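Local coordinates for protein CCMAN5 (Cellulosimicrobium cellulans, PDB 2XSG) that hydrolyses terminal alpha-mannose residues as a family 92 glycoside hydrolase, and can be used to uncover mannose-6-phosphate on yeast-made lysosomal enzymes, at residues L511-A516 / A524-F529; G499-A504 / T538-H543; A29-A32 / A37-N40; S60-T65 / A136-A141. One frame throughout, in Å; residues are numbered along the deposited sequence.

Contact 1: L511-A516 / A524-F529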
loop_
_atom_site.group_PDB
_atom_site.type_symbol
_atom_site.label_atom_id
_atom_site.label_comp_id
_atom_site.label_asym_id
_atom_site.label_seq_id
_atom_site.Cartn_x
_atom_site.Cartn_y
_atom_site.Cartn_z
ATOM N N LEU A 511 -25.939 -7.905 16.190
ATOM C CA LEU A 511 -25.107 -7.546 15.035
ATOM C C LEU A 511 -25.415 -6.144 14.547
ATOM O O LEU A 511 -26.572 -5.697 14.578
ATOM C CB LEU A 511 -25.346 -8.502 13.867
ATOM C CG LEU A 511 -25.057 -9.985 13.955
ATOM C CD1 LEU A 511 -25.534 -10.621 12.651
ATOM C CD2 LEU A 511 -23.581 -10.235 14.178
ATOM N N LEU A 512 -24.375 -5.463 14.072
ATOM C CA LEU A 512 -24.518 -4.196 13.389
ATOM C C LEU A 512 -25.646 -4.298 12.368
ATOM O O LEU A 512 -25.643 -5.196 11.520
ATOM C CB LEU A 512 -23.209 -3.825 12.696
ATOM C CG LEU A 512 -23.177 -2.501 11.914
ATOM C CD1 LEU A 512 -23.246 -1.270 12.857
ATOM C CD2 LEU A 512 -21.929 -2.429 11.060
ATOM N N THR A 513 -26.602 -3.375 12.476
ATOM C CA THR A 513 -27.817 -3.335 11.653
ATOM C C THR A 513 -28.210 -1.865 11.383
ATOM O O THR A 513 -28.123 -1.035 12.289
ATOM C CB THR A 513 -28.987 -4.060 12.385
ATOM O OG1 THR A 513 -28.589 -5.385 12.715
ATOM C CG2 THR A 513 -30.241 -4.150 11.531
ATOM N N PRO A 514 -28.633 -1.527 10.141
ATOM C CA PRO A 514 -29.061 -0.150 9.921
ATOM C C PRO A 514 -30.310 0.179 10.772
ATOM O O PRO A 514 -31.180 -0.679 10.986
ATOM C CB PRO A 514 -29.399 -0.124 8.427
ATOM C CG PRO A 514 -29.790 -1.547 8.127
ATOM C CD PRO A 514 -28.818 -2.351 8.936
ATOM N N ARG A 515 -30.378 1.416 11.234
ATOM C CA ARG A 515 -31.437 1.847 12.134
ATOM C C ARG A 515 -32.015 3.152 11.636
ATOM O O ARG A 515 -31.280 4.085 11.310
ATOM C CB ARG A 515 -30.884 2.020 13.540
ATOM C CG ARG A 515 -31.868 1.705 14.643
ATOM C CD ARG A 515 -31.312 2.105 16.011
ATOM N NE ARG A 515 -32.290 1.811 17.064
ATOM C CZ ARG A 515 -32.014 1.723 18.362
ATOM N NH1 ARG A 515 -30.776 1.911 18.814
ATOM N NH2 ARG A 515 -32.991 1.443 19.210
ATOM N N ALA A 516 -33.347 3.196 11.569
ATOM C CA ALA A 516 -34.078 4.351 11.083
ATOM C C ALA A 516 -33.964 5.527 12.065
ATOM O O ALA A 516 -33.544 5.357 13.221
ATOM C CB ALA A 516 -35.553 3.981 10.837
ATOM N N ALA A 524 -32.380 -5.909 6.670
ATOM C CA ALA A 524 -31.103 -6.081 5.959
ATOM C C ALA A 524 -30.601 -7.529 6.005
ATOM O O ALA A 524 -30.679 -8.171 7.046
ATOM C CB ALA A 524 -30.049 -5.140 6.549
ATOM N N ASP A 525 -30.129 -8.050 4.869
ATOM C CA ASP A 525 -29.363 -9.298 4.843
ATOM C C ASP A 525 -27.937 -8.971 5.288
ATOM O O ASP A 525 -27.207 -8.260 4.585
ATOM C CB ASP A 525 -29.377 -9.900 3.421
ATOM C CG ASP A 525 -28.502 -11.159 3.275
ATOM O OD1 ASP A 525 -27.926 -11.660 4.246
ATOM O OD2 ASP A 525 -28.378 -11.656 2.146
ATOM N N HIS A 526 -27.537 -9.494 6.448
ATOM C CA HIS A 526 -26.242 -9.145 7.050
ATOM C C HIS A 526 -25.037 -9.730 6.276
ATOM O O HIS A 526 -23.869 -9.364 6.534
ATOM C CB HIS A 526 -26.213 -9.591 8.516
ATOM C CG HIS A 526 -27.093 -8.776 9.420
ATOM N ND1 HIS A 526 -28.463 -8.942 9.483
ATOM C CD2 HIS A 526 -26.793 -7.790 10.301
ATOM C CE1 HIS A 526 -28.969 -8.088 10.358
ATOM N NE2 HIS A 526 -27.975 -7.375 10.868
ATOM N N ALA A 527 -25.320 -10.635 5.338
ATOM C CA ALA A 527 -24.267 -11.268 4.546
ATOM C C ALA A 527 -24.207 -10.724 3.114
ATOM O O ALA A 527 -23.363 -11.139 2.324
ATOM C CB ALA A 527 -24.450 -12.778 4.547
ATOM N N LYS A 528 -25.101 -9.798 2.782
ATOM C CA LYS A 528 -25.152 -9.247 1.431
ATOM C C LYS A 528 -24.129 -8.136 1.248
ATOM O O LYS A 528 -24.126 -7.172 1.998
ATOM C CB LYS A 528 -26.553 -8.706 1.103
ATOM C CG LYS A 528 -26.588 -8.005 -0.258
ATOM C CD LYS A 528 -27.976 -7.710 -0.745
ATOM C CE LYS A 528 -27.899 -7.032 -2.111
ATOM N NZ LYS A 528 -29.165 -6.294 -2.403
ATOM N N PHE A 529 -23.283 -8.272 0.229
ATOM C CA PHE A 529 -22.279 -7.259 -0.116
ATOM C C PHE A 529 -22.948 -5.918 -0.451
ATOM O O PHE A 529 -23.880 -5.852 -1.264
ATOM C CB PHE A 529 -21.424 -7.763 -1.289
ATOM C CG PHE A 529 -20.208 -6.924 -1.592
ATOM C CD1 PHE A 529 -19.050 -7.030 -0.825
ATOM C CD2 PHE A 529 -20.198 -6.066 -2.698
ATOM C CE1 PHE A 529 -17.894 -6.274 -1.142
ATOM C CE2 PHE A 529 -19.053 -5.301 -3.016
ATOM C CZ PHE A 529 -17.912 -5.407 -2.235
#

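Contact 2: G499-A504 / T538-H543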
loop_
_atom_site.group_PDB
_atom_site.type_symbol
_atom_site.label_atom_id
_atom_site.label_comp_id
_atom_site.label_asym_id
_atom_site.label_seq_id
_atom_site.Cartn_x
_atom_site.Cartn_y
_atom_site.Cartn_z
ATOM N N GLY A 499 -30.359 -10.056 18.978
ATOM C CA GLY A 499 -31.023 -11.169 18.294
ATOM C C GLY A 499 -31.085 -11.031 16.777
ATOM O O GLY A 499 -31.982 -11.595 16.143
ATOM N N ALA A 500 -30.138 -10.290 16.197
ATOM C CA ALA A 500 -30.048 -10.136 14.733
ATOM C C ALA A 500 -29.764 -11.478 14.069
ATOM O O ALA A 500 -30.220 -11.723 12.966
ATOM C CB ALA A 500 -28.988 -9.123 14.343
ATOM N N TRP A 501 -28.991 -12.320 14.752
ATOM C CA TRP A 501 -28.727 -13.671 14.319
ATOM C C TRP A 501 -28.953 -14.613 15.504
ATOM O O TRP A 501 -28.596 -14.283 16.636
ATOM C CB TRP A 501 -27.302 -13.819 13.762
ATOM C CG TRP A 501 -27.025 -15.214 13.366
ATOM C CD1 TRP A 501 -27.608 -15.905 12.336
ATOM C CD2 TRP A 501 -26.140 -16.139 14.022
ATOM N NE1 TRP A 501 -27.135 -17.201 12.308
ATOM C CE2 TRP A 501 -26.224 -17.365 13.321
ATOM C CE3 TRP A 501 -25.278 -16.048 15.123
ATOM C CZ2 TRP A 501 -25.481 -18.496 13.698
ATOM C CZ3 TRP A 501 -24.531 -17.170 15.489
ATOM C CH2 TRP A 501 -24.648 -18.375 14.786
ATOM N N THR A 502 -29.563 -15.768 15.240
ATOM C CA THR A 502 -29.827 -16.769 16.282
ATOM C C THR A 502 -28.961 -17.999 16.058
ATOM O O THR A 502 -29.032 -18.629 14.997
ATOM C CB THR A 502 -31.302 -17.168 16.307
ATOM O OG1 THR A 502 -32.100 -16.032 16.668
ATOM C CG2 THR A 502 -31.543 -18.306 17.317
ATOM N N ALA A 503 -28.139 -18.330 17.053
ATOM C CA ALA A 503 -27.251 -19.484 16.967
ATOM C C ALA A 503 -28.016 -20.819 16.939
ATOM O O ALA A 503 -29.215 -20.862 17.243
ATOM C CB ALA A 503 -26.227 -19.459 18.108
ATOM N N ALA A 504 -27.313 -21.898 16.577
ATOM C CA ALA A 504 -27.910 -23.240 16.447
ATOM C C ALA A 504 -28.586 -23.731 17.730
ATOM O O ALA A 504 -29.546 -24.483 17.677
ATOM C CB ALA A 504 -26.862 -24.254 15.976
ATOM N N THR A 538 -20.021 -6.211 3.964
ATOM C CA THR A 538 -21.292 -6.678 4.495
ATOM C C THR A 538 -21.401 -6.251 5.954
ATOM O O THR A 538 -20.389 -5.889 6.579
ATOM C CB THR A 538 -21.380 -8.222 4.478
ATOM O OG1 THR A 538 -20.519 -8.750 5.488
ATOM C CG2 THR A 538 -20.995 -8.803 3.122
ATOM N N LEU A 539 -22.608 -6.326 6.502
ATOM C CA LEU A 539 -22.818 -6.036 7.921
ATOM C C LEU A 539 -21.998 -6.952 8.854
ATOM O O LEU A 539 -21.400 -6.469 9.804
ATOM C CB LEU A 539 -24.310 -6.028 8.277
ATOM C CG LEU A 539 -25.063 -4.836 7.665
ATOM C CD1 LEU A 539 -26.532 -5.124 7.530
ATOM C CD2 LEU A 539 -24.830 -3.545 8.439
ATOM N N TRP A 540 -21.943 -8.255 8.568
ATOM C CA TRP A 540 -21.086 -9.172 9.343
ATOM C C TRP A 540 -19.623 -8.719 9.369
ATOM O O TRP A 540 -18.942 -8.875 10.387
ATOM C CB TRP A 540 -21.140 -10.579 8.796
ATOM C CG TRP A 540 -22.265 -11.422 9.308
ATOM C CD1 TRP A 540 -23.442 -11.672 8.687
ATOM C CD2 TRP A 540 -22.298 -12.150 10.545
ATOM N NE1 TRP A 540 -24.220 -12.502 9.461
ATOM C CE2 TRP A 540 -23.537 -12.811 10.605
ATOM C CE3 TRP A 540 -21.405 -12.288 11.615
ATOM C CZ2 TRP A 540 -23.907 -13.617 11.682
ATOM C CZ3 TRP A 540 -21.771 -13.098 12.689
ATOM C CH2 TRP A 540 -23.021 -13.746 12.710
ATOM N N GLN A 541 -19.149 -8.170 8.252
ATOM C CA GLN A 541 -17.749 -7.744 8.126
ATOM C C GLN A 541 -17.526 -6.398 8.846
ATOM O O GLN A 541 -16.566 -6.233 9.616
ATOM C CB GLN A 541 -17.352 -7.684 6.642
ATOM C CG GLN A 541 -17.307 -9.083 5.977
ATOM C CD GLN A 541 -17.417 -9.054 4.455
ATOM O OE1 GLN A 541 -17.466 -7.983 3.839
ATOM N NE2 GLN A 541 -17.448 -10.246 3.831
ATOM N N TYR A 542 -18.427 -5.452 8.607
ATOM C CA TYR A 542 -18.419 -4.177 9.320
ATOM C C TYR A 542 -18.799 -4.279 10.796
ATOM O O TYR A 542 -18.460 -3.383 11.577
ATOM C CB TYR A 542 -19.340 -3.177 8.630
ATOM C CG TYR A 542 -18.703 -2.392 7.525
ATOM C CD1 TYR A 542 -18.642 -2.886 6.218
ATOM C CD2 TYR A 542 -18.185 -1.134 7.774
ATOM C CE1 TYR A 542 -18.059 -2.134 5.190
ATOM C CE2 TYR A 542 -17.602 -0.380 6.763
ATOM C CZ TYR A 542 -17.551 -0.880 5.481
ATOM O OH TYR A 542 -16.967 -0.089 4.523
ATOM N N HIS A 543 -19.494 -5.344 11.195
ATOM C CA HIS A 543 -19.846 -5.542 12.611
ATOM C C HIS A 543 -18.675 -5.309 13.595
ATOM O O HIS A 543 -18.857 -4.692 14.667
ATOM C CB HIS A 543 -20.475 -6.919 12.864
ATOM C CG HIS A 543 -20.867 -7.132 14.297
ATOM N ND1 HIS A 543 -20.187 -7.987 15.136
ATOM C CD2 HIS A 543 -21.821 -6.543 15.058
ATOM C CE1 HIS A 543 -20.722 -7.941 16.344
ATOM N NE2 HIS A 543 -21.713 -7.067 16.325
#

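Contact 3: A29-A32 / A37-N40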
loop_
_atom_site.group_PDB
_atom_site.type_symbol
_atom_site.label_atom_id
_atom_site.label_comp_id
_atom_site.label_asym_id
_atom_site.label_seq_id
_atom_site.Cartn_x
_atom_site.Cartn_y
_atom_site.Cartn_z
ATOM N N ALA A 29 8.091 -2.394 -11.413
ATOM C CA ALA A 29 8.928 -1.183 -11.565
ATOM C C ALA A 29 10.213 -1.167 -10.744
ATOM O O ALA A 29 10.233 -1.591 -9.574
ATOM C CB ALA A 29 8.109 0.064 -11.240
ATOM N N ALA A 30 11.277 -0.652 -11.348
ATOM C CA ALA A 30 12.515 -0.422 -10.607
ATOM C C ALA A 30 12.278 0.714 -9.609
ATOM O O ALA A 30 11.833 1.804 -9.989
ATOM C CB ALA A 30 13.668 -0.081 -11.555
ATOM N N GLN A 31 12.523 0.443 -8.332
ATOM C CA GLN A 31 12.319 1.461 -7.308
ATOM C C GLN A 31 13.173 1.244 -6.067
ATOM O O GLN A 31 13.501 0.102 -5.726
ATOM C CB GLN A 31 10.827 1.593 -6.943
ATOM C CG GLN A 31 10.103 0.294 -6.581
ATOM C CD GLN A 31 8.602 0.462 -6.643
ATOM O OE1 GLN A 31 8.122 1.427 -7.220
ATOM N NE2 GLN A 31 7.853 -0.481 -6.086
ATOM N N ALA A 32 13.544 2.341 -5.408
ATOM C CA ALA A 32 14.269 2.257 -4.140
ATOM C C ALA A 32 13.251 2.111 -3.013
ATOM O O ALA A 32 12.056 2.342 -3.236
ATOM C CB ALA A 32 15.124 3.508 -3.930
ATOM N N ALA A 37 10.615 7.911 -7.500
ATOM C CA ALA A 37 10.841 7.393 -8.849
ATOM C C ALA A 37 10.500 5.925 -8.920
ATOM O O ALA A 37 11.010 5.113 -8.139
ATOM C CB ALA A 37 12.269 7.621 -9.272
ATOM N N LYS A 38 9.616 5.592 -9.857
ATOM C CA LYS A 38 9.114 4.231 -10.021
ATOM C C LYS A 38 9.142 3.971 -11.506
ATOM O O LYS A 38 8.245 4.421 -12.227
ATOM C CB LYS A 38 7.677 4.104 -9.484
ATOM C CG LYS A 38 7.563 4.237 -7.947
ATOM C CD LYS A 38 6.117 4.115 -7.474
ATOM C CE LYS A 38 5.998 3.151 -6.309
ATOM N NZ LYS A 38 6.470 3.678 -5.031
ATOM N N VAL A 39 10.183 3.269 -11.965
ATOM C CA VAL A 39 10.449 3.163 -13.395
ATOM C C VAL A 39 9.781 1.872 -13.867
ATOM O O VAL A 39 10.357 0.780 -13.767
ATOM C CB VAL A 39 11.946 3.181 -13.716
ATOM C CG1 VAL A 39 12.170 3.508 -15.183
ATOM C CG2 VAL A 39 12.683 4.180 -12.830
ATOM N N ASN A 40 8.548 2.026 -14.339
ATOM C CA ASN A 40 7.662 0.894 -14.637
ATOM C C ASN A 40 7.536 0.685 -16.127
ATOM O O ASN A 40 7.135 1.615 -16.840
ATOM C CB ASN A 40 6.267 1.137 -14.057
ATOM C CG ASN A 40 5.454 -0.150 -13.897
ATOM O OD1 ASN A 40 4.247 -0.163 -14.151
ATOM N ND2 ASN A 40 6.115 -1.237 -13.493
HETATM O O HOH W 1 12.750 4.929 -6.084
#

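Contact 4: S60-T65 / A136-A141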
loop_
_atom_site.group_PDB
_atom_site.type_symbol
_atom_site.label_atom_id
_atom_site.label_comp_id
_atom_site.label_asym_id
_atom_site.label_seq_id
_atom_site.Cartn_x
_atom_site.Cartn_y
_atom_site.Cartn_z
ATOM N N SER A 60 5.524 -0.740 -24.560
ATOM C CA SER A 60 5.833 0.516 -25.211
ATOM C C SER A 60 7.131 1.064 -24.606
ATOM O O SER A 60 8.182 0.991 -25.243
ATOM C CB SER A 60 4.648 1.478 -25.056
ATOM O OG SER A 60 4.311 1.601 -23.678
ATOM N N GLY A 61 7.088 1.545 -23.365
ATOM C CA GLY A 61 8.263 2.128 -22.706
ATOM C C GLY A 61 8.200 2.156 -21.180
ATOM O O GLY A 61 7.544 1.321 -20.563
ATOM N N PHE A 62 8.879 3.131 -20.574
ATOM C CA PHE A 62 8.942 3.254 -19.114
ATOM C C PHE A 62 8.361 4.571 -18.604
ATOM O O PHE A 62 8.699 5.640 -19.106
ATOM C CB PHE A 62 10.387 3.098 -18.641
ATOM C CG PHE A 62 10.999 1.785 -19.038
ATOM C CD1 PHE A 62 10.857 0.669 -18.216
ATOM C CD2 PHE A 62 11.683 1.653 -20.246
ATOM C CE1 PHE A 62 11.394 -0.549 -18.566
ATOM C CE2 PHE A 62 12.237 0.419 -20.614
ATOM C CZ PHE A 62 12.085 -0.688 -19.767
ATOM N N THR A 63 7.473 4.472 -17.614
ATOM C CA THR A 63 6.890 5.620 -16.934
ATOM C C THR A 63 7.668 5.783 -15.639
ATOM O O THR A 63 8.368 4.854 -15.239
ATOM C CB THR A 63 5.400 5.390 -16.641
ATOM O OG1 THR A 63 5.228 4.145 -15.952
ATOM C CG2 THR A 63 4.629 5.324 -17.927
ATOM N N HIS A 64 7.589 6.960 -14.999
ATOM C CA HIS A 64 8.490 7.254 -13.884
ATOM C C HIS A 64 7.790 7.514 -12.556
ATOM O O HIS A 64 8.452 7.621 -11.519
ATOM C CB HIS A 64 9.450 8.402 -14.252
ATOM C CG HIS A 64 10.453 8.013 -15.291
ATOM N ND1 HIS A 64 10.112 7.819 -16.611
ATOM C CD2 HIS A 64 11.763 7.689 -15.188
ATOM C CE1 HIS A 64 11.180 7.432 -17.286
ATOM N NE2 HIS A 64 12.196 7.354 -16.447
ATOM N N THR A 65 6.464 7.657 -12.600
ATOM C CA THR A 65 5.665 7.875 -11.391
ATOM C C THR A 65 4.595 6.809 -11.284
ATOM O O THR A 65 4.153 6.244 -12.295
ATOM C CB THR A 65 4.978 9.283 -11.343
ATOM O OG1 THR A 65 3.907 9.339 -12.299
ATOM C CG2 THR A 65 5.979 10.395 -11.625
ATOM N N ALA A 136 16.875 -3.173 -23.085
ATOM C CA ALA A 136 16.552 -2.086 -22.189
ATOM C C ALA A 136 16.869 -2.486 -20.755
ATOM O O ALA A 136 16.444 -3.532 -20.281
ATOM C CB ALA A 136 15.106 -1.716 -22.326
ATOM N N GLU A 137 17.617 -1.631 -20.073
ATOM C CA GLU A 137 17.853 -1.783 -18.651
ATOM C C GLU A 137 17.482 -0.466 -17.941
ATOM O O GLU A 137 17.907 0.610 -18.363
ATOM C CB GLU A 137 19.328 -2.063 -18.397
ATOM C CG GLU A 137 19.843 -3.416 -18.861
ATOM C CD GLU A 137 21.355 -3.448 -18.885
ATOM O OE1 GLU A 137 21.950 -3.995 -17.954
ATOM O OE2 GLU A 137 21.953 -2.868 -19.812
ATOM N N VAL A 138 16.682 -0.557 -16.881
ATOM C CA VAL A 138 16.447 0.584 -15.994
ATOM C C VAL A 138 16.815 0.226 -14.541
ATOM O O VAL A 138 16.775 -0.953 -14.145
ATOM C CB VAL A 138 14.983 1.115 -16.083
ATOM C CG1 VAL A 138 14.679 1.604 -17.502
ATOM C CG2 VAL A 138 13.949 0.029 -15.688
ATOM N N ALA A 139 17.211 1.245 -13.772
ATOM C CA ALA A 139 17.363 1.137 -12.327
ATOM C C ALA A 139 16.845 2.422 -11.676
ATOM O O ALA A 139 16.634 3.421 -12.370
ATOM C CB ALA A 139 18.819 0.909 -11.959
ATOM N N ALA A 140 16.675 2.403 -10.356
ATOM C CA ALA A 140 16.165 3.573 -9.630
ATOM C C ALA A 140 16.946 3.905 -8.378
ATOM O O ALA A 140 17.417 3.005 -7.686
ATOM C CB ALA A 140 14.686 3.366 -9.257
ATOM N N ALA A 141 17.062 5.203 -8.095
ATOM C CA ALA A 141 17.379 5.694 -6.762
ATOM C C ALA A 141 16.106 6.336 -6.236
ATOM O O ALA A 141 15.098 6.335 -6.946
ATOM C CB ALA A 141 18.519 6.706 -6.810
#

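Contact 1: L511-A516 / A524-F529
His526 reaches from its loop to the end of strand 508-512 and gives its NE2 proton to the hydroxyl of Thr513, with 2.8 Å between NE2 and OG1 and the oxygen lying in the imidazole plane. That hydroxyl is used twice, since it also donates to the carbonyl O of Leu511 at 2.8 Å from OG1, arriving from above the carbonyl plane. Threonine suits the place because its hydroxyl can accept and donate at once, and chi1 of -55° turns OG1 toward Leu511 O. Leu511 adds the apolar half: its CD1 sits over one face of the imidazole, 4.2 Å from the ring centroid, a CH-pi contact. Nearby, CD and CG of Pro514 rest on the methyl of Ala524, a small patch of carbon on carbon. His526 sits within a type I turn that runs from Asp525 to Lys528. On the solvent side, the side chains of those two end residues lie exposed, Asp525 OD1 accepting from Ala527 N in an Asx turn. A valine in place of Thr513 would probably leave His526 NE2 without its acceptor and the imidazole freer to turn. As OG1 spends its own proton on Leu511 O, it can serve NE2 only as acceptor, consistent with a protonated NE2.

Contact 2: G499-A504 / T538-H543
Trp540 drives the rim of its indole into the face of Trp501, and these two residues account for all the surface the segments bury against each other. The benzo edge does the touching: CZ2 of Trp540 stands 3.9 Å from CG of Trp501, and CH2 of Trp540 lies 4.0 Å from CE3 of Trp501. The planes are turned 70° apart, with 5.6 Å between the centroid of the Trp501 five-membered ring and that of the Trp540 six-membered ring, so the CZ2 and CH2 hydrogens of Trp540 point at the face of Trp501. Trp501 holds its CG anti to the backbone N (chi1 178°), which swings the indole out toward the helix. A long, flat side chain suits both places, as the backbones stay 10.2 Å apart at the nearest pair, Trp501 CA and Trp540 CA. Trp501 also stacks with His569, while Trp540 packs on Leu511 and Met570. At the start of helix 539-542, Thr538 and Gln541 form a capping box. On the other segment, Ala500 and Trp501 form a classic beta bulge opposite Val509. Bulged hairpin and capped short helix are thus joined by a T-shaped aromatic pair within the family 92 catalytic domain.

Contact 3: A29-A32 / A37-N40
Two backbone hydrogen bonds join Ala30 and Val39. Val39 N gives its proton to Ala30 O at 3.0 Å, nearly straight at 175°; the return bond from Ala30 N to Val39 O is equally long but more bent, at 146°. One water continues the pairing, bridging Ala32 N, from which it accepts, and Ala37 O. This is a single antiparallel bridge, the hydrogen-bonded kind, closing a short loop just ahead of strand 40-44 in the family 92 N-terminal domain. Beside it the side chains of Gln31 and Lys38 leave on a common side, and both reach Asp68: Lys38 NZ makes a salt bridge to OD1, and Gln31 NE2 a weak hydrogen bond to OD2. A buried cation needs such a partner, and the lysine chain bends to bring NZ to it. A methionine in place of Lys38 would probably leave the carboxylate of Asp68 without its mate in a buried setting. Farther out, Ala29 CA meets Val39 O at 3.3 Å in a CA-H...O contact. On the side away from Lys38, Ala30 CB lies 4.3 Å from Val39 CB, and the methyl of Ala30 and the branched end of Val39 both pack on Val138, small and compact groups that fit against strand 133-140.

Contact 4: S60-T65 / A136-A141
Ala136, the first residue of its segment, meets the aromatic ring of Phe62 at the edge, its methyl lying near the ring plane with CB 4.0 Å from Phe62 CE2. A side chain no longer than one carbon suits this spot, where the rim of the ring comes close to the strand. Glu137 points away, as its neighbour in a strand should, and its carboxylate forms a salt bridge with Arg148 on the far face of the sheet. Val138 returns to the Phe62 side and makes the larger share of the contact. Its CG1, anti to the carbonyl carbon (chi1 -61°), sits almost exactly over the ring centre, 3.8 Å from the Phe62 ring centroid and 3° off the ring normal, a CH-pi contact. The second branch, CG2, comes to 3.9 Å from Phe62 CE1, so both methyls lie over one face, CG1 above the centre and CG2 out past the CD1-CE1 rim. Tyr149 touches both Phe62 and Ala136, and Val39 both Phe62 and Val138, consistent with two sheets packed through a buried apolar layer. Strands 58-63 and 133-140 are thus held together here by dispersion and CH-pi attraction, with no hydrogen bond between the segments to fix its direction.

How the contacts relate
Near the N terminus, contact 3 closes a tight loop with four residues between its segments. Contact 4 follows in series, spanning 70 residues from strand 58-63 to strand 133-140. The two touch: Lys38 N and His64 O lie 2.9 Å apart and Asn40 N and Thr63 O 3.0 Å, both probable hydrogen bonds, so together they tie the entry to strand 40-44 to two sheets of the N-terminal domain. Far along the chain, in the catalytic domain, contact 2 closes a loop of 33 residues, and contact 1, closing a loop of seven residues, nests inside it, joined through His526 O and Trp540 N. The two pairs lie on opposite sides of the chain's centre, their nearest atoms at least about 26 Å apart.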